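Local atomic coordinates of bile acid 7a-dehydratase, BaiE (Clostridium hiranonis DSM 13275, PDB entry 4L8P), a protein that probably removes the 7-alpha hydroxyl of a bile-acid intermediate as water, acting as a trimeric dehydratase of the SnoaL-like family. Residues 44-49 / 145-150; 71-76 / 81-86; 97-102 / 180-185; 123-128 / 163-168. All blocks are in the same frame, centred on the assembly; numbering follows the deposited sequence.

Overall arrangement
The chain folds as a cystatin-like alpha+beta cone, with a long helix held against a curved antiparallel sheet. Contact 1 is buried near the centre of the chain and joins helix 22-55 to strand 137-152 by a lysine-aspartate salt bridge and a leucine-tyrosine contact. Contact 2, only partly buried, packs a tyrosine on the start of helix 83-93 without polar bonds between its segments. Contacts 3 and 4 lie further along the sheet, beside the other subunits. Contact 3 sets an isoleucine against an amide and an imidazole, with a bridging water. Contact 4 is ionic and spans two strands that have strand 137-152 between them. Backbone hydrogen bonds join contacts 3 and 4.

Contact 1 (44-49 / 145-150); sequences QLKAKY and YTDKYE
K46 on helix 22-55 reaches across to D147 on strand 137-152, inside the alpha+beta cone of the SnoaL-like, cystatin-like fold. The helix lies against the concave sheet. The axes of the two short segments come within 11.7 Å at an angle of 113°, so the side chains must bridge the gap.

Along the strand, Y145 comes first. It adds little here and stacks its ring on Y163 of the next strand.

D147 carries the polar contact. It meets the lysine from the opposite direction. K46 NZ gives a salt-bridged hydrogen bond of 2.7 Å to D147 OD2, entering on the syn side and 18° out of the carboxylate plane. The second bond, from K46 NZ to D147 OD1, is weak at 3.2 Å. The lysine chain bends at chi2 (67°) and then runs extended, which carries NZ to the carboxylate. T161 OG1 hydrogen-bonds D147 OD1 and gives that oxygen another partner. W121 makes a cation-pi contact with K46.

Y149 closes the contact. Its OH gives a weak hydrogen bond to D147 OD2 and also pairs with W121 NE1. The hydroxyl and the lysine thus share one carboxylate oxygen. Nearer the ring's root, the L45 side chain passes alongside the Y149 ring, the two running in opposing senses. The CD2 methyl of L45 lies obliquely to the ring, 3.9 Å from Y149 CD1.

Contact 2 (71-76 / 81-86); sequences TSYSDG and HSPKEV
A capped helix start packs here on a small beta hairpin. Strand 73-74 pairs with strand 79-80, and the chain then enters helix 83-93, with S82 as its N-cap. Y73 joins the two elements, its ring set against the residues that lead into the helix.

The Y73 ring is held from both sides. S82 C and P83 N lie over one face, with P83 N 3.9 Å above the plane and nearer the ring's margin than its middle. T71 CG2 sits over the centre of the opposite face, 3.5 Å above the plane. H81 C approaches the edge, near the ring plane. The chain at 81-83 thus wraps from the edge of the ring onto its face, and Y73 CE1 comes 3.5 Å from S82 CA.

At the far end of the ring the proline leans on the phenol: P83 CD is 3.6 Å from Y73 CZ. The hydroxyl itself hydrogen-bonds S66 O, which satisfies it and fixes the outer end of the side chain. At the base, V86 lies roughly perpendicular to the Y73 side chain. At chi1 174° its CG2 methyl lies beside the backbone N, anti to the carbonyl carbon, and meets Y73 CB at 3.6 Å.

Both segments are shaped by local bonds. S74 OG accepts from G76 N, an ST turn. On the helix side, H81 N bonds E85 OE1 from above the carboxylate plane, tying the approach to the first turn. The capping bond itself runs 3.0 Å from E85 N to S82 OG, with an N-H...O angle of 159°.

Contact 3 (97-102 / 180-185); sequences EEISMH and TSNMHK
I99, H184 and N182 have the most area buried where the C-terminal tail folds onto the first strand of the cystatin-like sheet. I99 lies on strand 98-111. N182 ends strand 178-182, and its OD1 accepts from H184 N in an Asx turn.

The isoleucine is the apolar side of the contact. Its CG1 branch lies beside the backbone N (chi1 -60°), and CD1 comes 3.7 Å from N182 ND2. The methyl and the amide meet obliquely.

H184 meets the same branch. I99 CG1 lies at the edge of its ring, 4.2 Å from H184 CD2. M183 CG, a selenomethionine atom, sits 3.4 Å above the centre of one ring face.

S181 and N182 also pair in an antiparallel ladder with a strand of the second subunit, so the sheet continues across the interface right up to the residue that opens the turn. The turn bond to N182 OD1 comes from above the carbonyl plane. A water in the plane of the H184 ring bridges the segments: it lies 2.8 Å from H184 NE2 and accepts from S100 N at 2.9 Å.

Contact 4 (123-128 / 163-168); sequences LEDNLI and YVRIFE
The guanidinium of R165 has carboxylate oxygens at its edge. D125 OD1 and E168 OE1 both lie there, in its plane, and F167 O sits over the centre of one face, 3.8 Å above it. The D125 carboxylate is turned 37° from the guanidinium, so the two flat groups are not coplanar.

R165 and D125 come from opposite directions and meet end-on in a two-pronged salt bridge. R165 NH1 bonds D125 OD1 at 2.7 Å, with an N-H...O angle of 161°. R165 NH2 bonds D125 OD2 at 2.7 Å, using the syn lone pair of that oxygen. D125 holds its carboxylate between the backbone N and the carbonyl carbon (chi1 56°), which aims it at the arginine.

E168 takes another part of the edge. R165 NE reaches E168 OE1 at 2.9 Å on the anti lone pair of that oxygen, and R165 NH2 reaches the same atom at 2.8 Å. NH2 therefore serves both acids, and the four bonds fix the rotation of the guanidinium. D125 OD2 and E168 OE1 stand 5.1 Å apart, with R165 NH2 bonded to both. E168 OE2 is held in turn by H170 NE2.

The network ties strands 116-129 and 155-172 of the cystatin-like sheet together across strand 137-152, which lies between them. On that middle strand, G142 faces both I166 and F167, a classic beta bulge, and G142 O takes a weak bond from R165 NH1. Beyond it, F167 and E168 pair with a strand of the third subunit, so the sheet runs on into that chain.

Contact 1 (44-49 / 145-150)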
# COMPACT_ATOMS: atom_id res chain seq x y z
N GLN A 44 1.24 -11.09 3.38
CA GLN A 44 1.65 -11.78 2.14
C GLN A 44 0.56 -12.67 1.57
O GLN A 44 0.41 -12.78 0.35
CB GLN A 44 2.93 -12.57 2.34
CG GLN A 44 4.12 -11.69 2.69
CD GLN A 44 5.48 -12.26 2.33
OE1 GLN A 44 5.61 -13.07 1.42
NE2 GLN A 44 6.51 -11.76 3.00
N LEU A 45 -0.23 -13.25 2.46
CA LEU A 45 -1.40 -14.06 2.09
C LEU A 45 -2.40 -13.19 1.34
O LEU A 45 -2.92 -13.56 0.28
CB LEU A 45 -2.06 -14.66 3.35
CG LEU A 45 -3.45 -15.29 3.22
CD1 LEU A 45 -3.38 -16.54 2.38
CD2 LEU A 45 -4.00 -15.60 4.61
N LYS A 46 -2.73 -12.03 1.92
CA LYS A 46 -3.68 -11.13 1.25
C LYS A 46 -3.13 -10.61 -0.08
O LYS A 46 -3.87 -10.49 -1.07
CB LYS A 46 -4.08 -9.97 2.16
CG LYS A 46 -5.26 -9.16 1.61
CD LYS A 46 -6.57 -9.99 1.60
CE LYS A 46 -7.78 -9.10 1.35
NZ LYS A 46 -9.06 -9.72 1.67
N ALA A 47 -1.84 -10.33 -0.13
CA ALA A 47 -1.18 -9.94 -1.38
C ALA A 47 -1.35 -11.00 -2.46
O ALA A 47 -1.69 -10.68 -3.60
CB ALA A 47 0.29 -9.67 -1.14
N LYS A 48 -1.13 -12.25 -2.08
CA LYS A 48 -1.27 -13.38 -2.99
C LYS A 48 -2.73 -13.48 -3.46
O LYS A 48 -2.98 -13.73 -4.65
CB LYS A 48 -0.82 -14.69 -2.32
CG LYS A 48 -0.99 -15.93 -3.16
CD LYS A 48 -0.50 -17.17 -2.41
CE LYS A 48 -0.81 -18.46 -3.15
NZ LYS A 48 -0.51 -19.67 -2.31
N TYR A 49 -3.69 -13.33 -2.55
CA TYR A 49 -5.10 -13.34 -2.92
C TYR A 49 -5.39 -12.32 -4.04
O TYR A 49 -6.02 -12.66 -5.06
CB TYR A 49 -5.98 -13.11 -1.67
CG TYR A 49 -7.44 -12.93 -1.97
CD1 TYR A 49 -7.95 -11.66 -2.24
CD2 TYR A 49 -8.31 -14.02 -2.02
CE1 TYR A 49 -9.28 -11.47 -2.57
CE2 TYR A 49 -9.66 -13.84 -2.34
CZ TYR A 49 -10.13 -12.57 -2.62
OH TYR A 49 -11.47 -12.38 -2.92
N TYR A 145 -12.54 -3.22 4.27
CA TYR A 145 -12.73 -4.66 4.52
C TYR A 145 -12.19 -5.00 5.89
O TYR A 145 -11.17 -4.43 6.34
CB TYR A 145 -11.96 -5.48 3.47
CG TYR A 145 -12.77 -5.74 2.22
CD1 TYR A 145 -12.90 -4.78 1.24
CD2 TYR A 145 -13.46 -6.95 2.05
CE1 TYR A 145 -13.67 -5.01 0.11
CE2 TYR A 145 -14.22 -7.18 0.91
CZ TYR A 145 -14.32 -6.21 -0.05
OH TYR A 145 -15.08 -6.43 -1.18
N THR A 146 -12.90 -5.89 6.57
CA THR A 146 -12.39 -6.54 7.78
C THR A 146 -12.42 -8.06 7.59
O THR A 146 -13.47 -8.69 7.65
CB THR A 146 -13.18 -6.09 9.03
OG1 THR A 146 -13.12 -4.66 9.11
CG2 THR A 146 -12.58 -6.68 10.27
N ASP A 147 -11.23 -8.63 7.36
CA ASP A 147 -11.03 -10.06 7.08
C ASP A 147 -10.88 -10.84 8.39
O ASP A 147 -10.38 -10.27 9.39
CB ASP A 147 -9.71 -10.32 6.36
CG ASP A 147 -9.66 -9.77 4.94
OD1 ASP A 147 -10.69 -9.34 4.35
OD2 ASP A 147 -8.55 -9.82 4.36
N LYS A 148 -11.22 -12.12 8.35
CA LYS A 148 -10.93 -13.06 9.42
C LYS A 148 -10.05 -14.17 8.83
O LYS A 148 -10.36 -14.72 7.74
CB LYS A 148 -12.21 -13.66 10.01
CG LYS A 148 -13.18 -12.65 10.60
CD LYS A 148 -12.60 -11.98 11.84
CE LYS A 148 -13.45 -10.82 12.36
NZ LYS A 148 -12.91 -10.38 13.67
N TYR A 149 -9.00 -14.52 9.57
CA TYR A 149 -8.01 -15.51 9.13
C TYR A 149 -7.91 -16.61 10.15
O TYR A 149 -8.18 -16.43 11.35
CB TYR A 149 -6.61 -14.89 8.95
CG TYR A 149 -6.57 -13.60 8.15
CD1 TYR A 149 -6.56 -13.62 6.74
CD2 TYR A 149 -6.57 -12.39 8.77
CE1 TYR A 149 -6.56 -12.42 6.01
CE2 TYR A 149 -6.54 -11.21 8.05
CZ TYR A 149 -6.52 -11.23 6.66
OH TYR A 149 -6.51 -10.03 5.94
N GLU A 150 -7.46 -17.75 9.68
CA GLU A 150 -7.14 -18.84 10.59
C GLU A 150 -5.89 -19.55 10.16
O GLU A 150 -5.55 -19.58 8.98
CB GLU A 150 -8.32 -19.77 10.75
CG GLU A 150 -8.61 -20.69 9.60
CD GLU A 150 -9.78 -21.60 9.91
OE1 GLU A 150 -9.82 -22.23 11.00
OE2 GLU A 150 -10.66 -21.71 9.05

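Contact 2 (71-76 / 81-86)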
# COMPACT_ATOMS: atom_id res chain seq x y z
N THR A 71 -16.14 -23.45 7.91
CA THR A 71 -16.21 -22.10 7.30
C THR A 71 -17.41 -21.95 6.35
O THR A 71 -17.62 -22.78 5.45
CB THR A 71 -14.93 -21.79 6.47
OG1 THR A 71 -13.75 -21.99 7.27
CG2 THR A 71 -14.93 -20.36 5.93
N SER A 72 -18.20 -20.90 6.58
CA SER A 72 -19.02 -20.33 5.52
C SER A 72 -18.12 -19.25 4.91
O SER A 72 -17.65 -18.31 5.60
CB SER A 72 -20.38 -19.78 6.02
OG SER A 72 -20.43 -18.35 6.05
N TYR A 73 -17.85 -19.40 3.62
CA TYR A 73 -16.96 -18.51 2.90
C TYR A 73 -17.81 -17.34 2.44
O TYR A 73 -18.55 -17.45 1.45
CB TYR A 73 -16.30 -19.22 1.69
CG TYR A 73 -15.50 -20.43 2.13
CD1 TYR A 73 -16.13 -21.66 2.28
CD2 TYR A 73 -14.16 -20.33 2.45
CE1 TYR A 73 -15.43 -22.77 2.72
CE2 TYR A 73 -13.44 -21.44 2.90
CZ TYR A 73 -14.10 -22.66 3.03
OH TYR A 73 -13.44 -23.80 3.46
N SER A 74 -17.71 -16.23 3.15
CA SER A 74 -18.59 -15.09 2.91
C SER A 74 -17.84 -13.77 2.93
O SER A 74 -16.80 -13.65 3.57
CB SER A 74 -19.68 -15.04 3.99
OG SER A 74 -20.68 -14.07 3.68
N ASP A 75 -18.38 -12.80 2.19
CA ASP A 75 -17.95 -11.41 2.33
C ASP A 75 -19.05 -10.55 2.97
O ASP A 75 -18.99 -9.34 2.89
CB ASP A 75 -17.49 -10.83 0.99
CG ASP A 75 -18.62 -10.66 -0.02
OD1 ASP A 75 -19.77 -11.03 0.28
OD2 ASP A 75 -18.31 -10.18 -1.14
N GLY A 76 -20.06 -11.19 3.59
CA GLY A 76 -21.19 -10.47 4.14
C GLY A 76 -22.34 -10.31 3.15
O GLY A 76 -23.44 -9.96 3.56
N HIS A 81 -19.94 -22.39 0.21
CA HIS A 81 -19.72 -23.47 1.19
C HIS A 81 -18.44 -24.28 1.01
O HIS A 81 -18.16 -25.16 1.82
CB HIS A 81 -20.98 -24.34 1.22
CG HIS A 81 -22.21 -23.55 1.54
ND1 HIS A 81 -22.49 -23.10 2.81
CD2 HIS A 81 -23.19 -23.06 0.74
CE1 HIS A 81 -23.61 -22.40 2.79
NE2 HIS A 81 -24.05 -22.36 1.55
N SER A 82 -17.65 -23.96 -0.02
CA SER A 82 -16.31 -24.52 -0.18
C SER A 82 -15.40 -23.55 -0.93
O SER A 82 -15.90 -22.69 -1.65
CB SER A 82 -16.41 -25.83 -0.97
OG SER A 82 -16.72 -25.60 -2.32
N PRO A 83 -14.07 -23.74 -0.84
CA PRO A 83 -13.17 -22.96 -1.69
C PRO A 83 -13.44 -23.11 -3.18
O PRO A 83 -13.35 -22.11 -3.91
CB PRO A 83 -11.78 -23.52 -1.35
CG PRO A 83 -11.92 -23.97 0.07
CD PRO A 83 -13.30 -24.56 0.12
N LYS A 84 -13.79 -24.32 -3.64
CA LYS A 84 -14.10 -24.53 -5.04
C LYS A 84 -15.33 -23.75 -5.50
O LYS A 84 -15.37 -23.26 -6.63
CB LYS A 84 -14.31 -26.02 -5.36
CG LYS A 84 -14.47 -26.30 -6.84
CD LYS A 84 -14.42 -27.79 -7.19
CE LYS A 84 -13.09 -28.21 -7.80
NZ LYS A 84 -13.19 -29.59 -8.36
N GLU A 85 -16.34 -23.69 -4.65
CA GLU A 85 -17.54 -22.89 -4.95
C GLU A 85 -17.18 -21.41 -5.10
O GLU A 85 -17.72 -20.72 -5.96
CB GLU A 85 -18.64 -23.06 -3.90
CG GLU A 85 -19.44 -24.37 -3.97
CD GLU A 85 -20.63 -24.41 -3.02
OE1 GLU A 85 -20.88 -23.39 -2.34
OE2 GLU A 85 -21.35 -25.46 -2.96
N VAL A 86 -16.27 -20.94 -4.25
CA VAL A 86 -15.82 -19.55 -4.34
C VAL A 86 -15.15 -19.30 -5.69
O VAL A 86 -15.49 -18.34 -6.39
CB VAL A 86 -14.88 -19.15 -3.20
CG1 VAL A 86 -14.33 -17.74 -3.44
CG2 VAL A 86 -15.57 -19.22 -1.84

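Contact 3 (97-102 / 180-185)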
# COMPACT_ATOMS: atom_id res chain seq x y z
N GLU A 97 -13.00 -11.07 -20.33
CA GLU A 97 -13.35 -9.74 -20.84
C GLU A 97 -13.33 -8.66 -19.78
O GLU A 97 -13.53 -7.50 -20.12
CB GLU A 97 -14.78 -9.65 -21.43
CG GLU A 97 -15.29 -10.78 -22.28
CD GLU A 97 -15.87 -11.86 -21.41
OE1 GLU A 97 -17.04 -11.78 -20.94
OE2 GLU A 97 -15.09 -12.78 -21.20
N GLU A 98 -13.15 -9.03 -18.50
CA GLU A 98 -13.09 -8.06 -17.42
C GLU A 98 -11.67 -7.93 -16.87
O GLU A 98 -11.15 -8.85 -16.25
CB GLU A 98 -14.05 -8.46 -16.29
CG GLU A 98 -14.07 -7.48 -15.12
CD GLU A 98 -15.01 -7.87 -13.99
OE1 GLU A 98 -15.92 -8.72 -14.17
OE2 GLU A 98 -14.83 -7.29 -12.90
N ILE A 99 -11.04 -6.77 -17.09
CA ILE A 99 -9.78 -6.42 -16.43
C ILE A 99 -10.17 -5.92 -15.04
O ILE A 99 -11.02 -5.02 -14.93
CB ILE A 99 -9.03 -5.27 -17.16
CG1 ILE A 99 -8.68 -5.67 -18.60
CG2 ILE A 99 -7.82 -4.81 -16.37
CD1 ILE A 99 -8.23 -4.50 -19.47
N SER A 100 -9.54 -6.47 -14.00
CA SER A 100 -9.77 -6.00 -12.63
C SER A 100 -8.46 -5.63 -11.95
O SER A 100 -7.40 -6.20 -12.23
CB SER A 100 -10.49 -7.06 -11.78
OG SER A 100 -9.71 -8.23 -11.64
N MSE A 101 -8.55 -4.64 -11.07
CA MSE A 101 -7.44 -4.26 -10.20
C MSE A 101 -8.01 -4.00 -8.82
O MSE A 101 -8.69 -3.00 -8.62
CB MSE A 101 -6.69 -3.05 -10.79
CG MSE A 101 -5.72 -3.46 -11.91
SE MSE A 101 -5.06 -1.92 -12.95
CE MSE A 101 -4.05 -1.17 -11.43
N HIS A 102 -7.70 -4.89 -7.88
CA HIS A 102 -8.07 -4.75 -6.46
C HIS A 102 -6.81 -4.44 -5.70
O HIS A 102 -5.92 -5.30 -5.55
CB HIS A 102 -8.67 -6.07 -5.96
CG HIS A 102 -9.97 -6.41 -6.60
ND1 HIS A 102 -10.04 -7.04 -7.82
CD2 HIS A 102 -11.25 -6.24 -6.17
CE1 HIS A 102 -11.32 -7.19 -8.15
NE2 HIS A 102 -12.07 -6.74 -7.15
N THR A 180 -3.46 -0.52 -24.70
CA THR A 180 -2.25 -0.96 -25.37
C THR A 180 -1.72 -2.28 -24.82
O THR A 180 -1.00 -2.97 -25.53
CB THR A 180 -1.15 0.11 -25.28
OG1 THR A 180 -0.89 0.41 -23.91
CG2 THR A 180 -1.60 1.38 -26.01
N SER A 181 -2.09 -2.63 -23.60
CA SER A 181 -1.71 -3.90 -22.99
C SER A 181 -2.90 -4.46 -22.25
O SER A 181 -3.69 -3.73 -21.63
CB SER A 181 -0.56 -3.71 -21.99
OG SER A 181 0.65 -3.40 -22.63
N ASN A 182 -3.01 -5.79 -22.28
CA ASN A 182 -4.07 -6.48 -21.55
C ASN A 182 -3.61 -7.92 -21.36
O ASN A 182 -3.57 -8.69 -22.34
CB ASN A 182 -5.40 -6.40 -22.33
CG ASN A 182 -6.53 -7.17 -21.67
OD1 ASN A 182 -6.32 -7.88 -20.69
ND2 ASN A 182 -7.76 -6.99 -22.18
N MSE A 183 -3.28 -8.29 -20.12
CA MSE A 183 -2.72 -9.63 -19.86
C MSE A 183 -3.70 -10.75 -20.18
O MSE A 183 -3.26 -11.90 -20.39
CB MSE A 183 -2.20 -9.79 -18.44
CG MSE A 183 -3.34 -9.74 -17.44
SE MSE A 183 -2.72 -10.09 -15.63
CE MSE A 183 -2.23 -11.96 -15.67
N HIS A 184 -4.98 -10.43 -20.28
CA HIS A 184 -6.02 -11.45 -20.49
C HIS A 184 -6.27 -11.70 -21.97
O HIS A 184 -7.07 -12.56 -22.30
CB HIS A 184 -7.31 -11.04 -19.78
CG HIS A 184 -7.07 -10.65 -18.36
ND1 HIS A 184 -6.60 -11.54 -17.42
CD2 HIS A 184 -7.14 -9.45 -17.74
CE1 HIS A 184 -6.41 -10.91 -16.28
NE2 HIS A 184 -6.75 -9.65 -16.44
N LYS A 185 -5.59 -10.94 -22.83
CA LYS A 185 -5.51 -11.22 -24.28
C LYS A 185 -4.14 -11.73 -24.73
O LYS A 185 -4.04 -12.38 -25.77
CB LYS A 185 -5.80 -9.94 -25.05
CG LYS A 185 -7.23 -9.45 -24.87
CD LYS A 185 -7.49 -8.22 -25.74
CE LYS A 185 -8.94 -7.74 -25.66
NZ LYS A 185 -9.93 -8.73 -26.13
O HOH W 1 -7.16 -8.14 -14.17

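Contact 4 (123-128 / 163-168)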
# COMPACT_ATOMS: atom_id res chain seq x y z
N LEU A 123 -9.41 -0.91 0.47
CA LEU A 123 -9.43 -1.37 -0.92
C LEU A 123 -9.80 -0.25 -1.87
O LEU A 123 -10.75 0.46 -1.63
CB LEU A 123 -10.47 -2.47 -1.10
CG LEU A 123 -9.95 -3.88 -1.09
CD1 LEU A 123 -9.14 -4.16 -2.38
CD2 LEU A 123 -9.16 -4.10 0.20
N GLU A 124 -9.06 -0.13 -2.97
CA GLU A 124 -9.54 0.54 -4.19
C GLU A 124 -9.70 -0.53 -5.28
O GLU A 124 -8.80 -1.32 -5.48
CB GLU A 124 -8.55 1.60 -4.69
CG GLU A 124 -9.15 2.33 -5.86
CD GLU A 124 -8.29 3.29 -6.59
OE1 GLU A 124 -7.04 3.38 -6.37
OE2 GLU A 124 -8.90 3.96 -7.49
N ASP A 125 -10.83 -0.51 -6.01
CA ASP A 125 -11.06 -1.42 -7.10
C ASP A 125 -11.36 -0.64 -8.38
O ASP A 125 -12.03 0.39 -8.35
CB ASP A 125 -12.18 -2.41 -6.81
CG ASP A 125 -13.47 -1.74 -6.45
OD1 ASP A 125 -13.50 -1.05 -5.42
OD2 ASP A 125 -14.48 -1.94 -7.16
N ASN A 126 -10.79 -1.11 -9.48
CA ASN A 126 -11.07 -0.59 -10.81
C ASN A 126 -11.36 -1.80 -11.71
O ASN A 126 -10.63 -2.81 -11.67
CB ASN A 126 -9.87 0.14 -11.41
CG ASN A 126 -9.44 1.39 -10.64
OD1 ASN A 126 -10.13 1.92 -9.74
ND2 ASN A 126 -8.28 1.87 -10.99
N LEU A 127 -12.47 -1.73 -12.44
CA LEU A 127 -12.89 -2.80 -13.34
C LEU A 127 -13.12 -2.19 -14.71
O LEU A 127 -13.70 -1.10 -14.82
CB LEU A 127 -14.17 -3.48 -12.85
CG LEU A 127 -14.29 -3.88 -11.38
CD1 LEU A 127 -15.70 -4.43 -11.17
CD2 LEU A 127 -13.22 -4.89 -10.95
N ILE A 128 -12.64 -2.88 -15.75
CA ILE A 128 -12.84 -2.48 -17.15
C ILE A 128 -13.31 -3.69 -17.97
O ILE A 128 -12.67 -4.73 -17.98
CB ILE A 128 -11.52 -1.93 -17.77
CG1 ILE A 128 -11.05 -0.68 -17.00
CG2 ILE A 128 -11.69 -1.66 -19.27
CD1 ILE A 128 -9.63 -0.25 -17.29
N TYR A 163 -17.43 -5.92 4.57
CA TYR A 163 -16.99 -4.61 4.11
C TYR A 163 -18.05 -3.53 4.16
O TYR A 163 -19.26 -3.82 4.15
CB TYR A 163 -16.43 -4.73 2.69
CG TYR A 163 -17.42 -5.12 1.62
CD1 TYR A 163 -17.68 -6.44 1.34
CD2 TYR A 163 -18.11 -4.15 0.89
CE1 TYR A 163 -18.57 -6.81 0.35
CE2 TYR A 163 -19.01 -4.49 -0.11
CZ TYR A 163 -19.23 -5.83 -0.38
OH TYR A 163 -20.15 -6.15 -1.37
N VAL A 164 -17.58 -2.28 4.19
CA VAL A 164 -18.36 -1.12 3.95
C VAL A 164 -17.87 -0.49 2.64
O VAL A 164 -16.70 -0.16 2.51
CB VAL A 164 -18.21 -0.10 5.10
CG1 VAL A 164 -18.90 1.22 4.75
CG2 VAL A 164 -18.76 -0.68 6.38
N ARG A 165 -18.78 -0.31 1.69
CA ARG A 165 -18.44 0.31 0.41
C ARG A 165 -18.39 1.83 0.62
O ARG A 165 -19.40 2.44 0.95
CB ARG A 165 -19.52 -0.10 -0.62
CG ARG A 165 -19.12 0.02 -2.07
CD ARG A 165 -18.23 -1.14 -2.45
NE ARG A 165 -17.99 -1.21 -3.90
CZ ARG A 165 -16.82 -1.06 -4.52
NH1 ARG A 165 -15.69 -0.83 -3.85
NH2 ARG A 165 -16.76 -1.19 -5.85
N ILE A 166 -17.22 2.44 0.43
CA ILE A 166 -17.07 3.88 0.57
C ILE A 166 -17.87 4.55 -0.55
O ILE A 166 -18.68 5.46 -0.32
CB ILE A 166 -15.60 4.30 0.48
CG1 ILE A 166 -14.77 3.62 1.59
CG2 ILE A 166 -15.45 5.82 0.51
CD1 ILE A 166 -13.29 3.65 1.32
N PHE A 167 -17.59 4.07 -1.75
CA PHE A 167 -18.36 4.46 -2.91
C PHE A 167 -18.14 3.51 -4.07
O PHE A 167 -17.19 2.73 -4.08
CB PHE A 167 -18.06 5.91 -3.32
CG PHE A 167 -17.04 6.03 -4.40
CD1 PHE A 167 -15.71 5.72 -4.16
CD2 PHE A 167 -17.41 6.49 -5.65
CE1 PHE A 167 -14.78 5.84 -5.19
CE2 PHE A 167 -16.47 6.61 -6.67
CZ PHE A 167 -15.17 6.27 -6.43
N GLU A 168 -19.03 3.61 -5.05
CA GLU A 168 -18.92 2.86 -6.28
C GLU A 168 -19.52 3.71 -7.38
O GLU A 168 -20.56 4.32 -7.16
CB GLU A 168 -19.63 1.52 -6.18
CG GLU A 168 -19.35 0.63 -7.38
CD GLU A 168 -19.97 -0.75 -7.23
OE1 GLU A 168 -19.54 -1.50 -6.36
OE2 GLU A 168 -20.89 -1.11 -7.97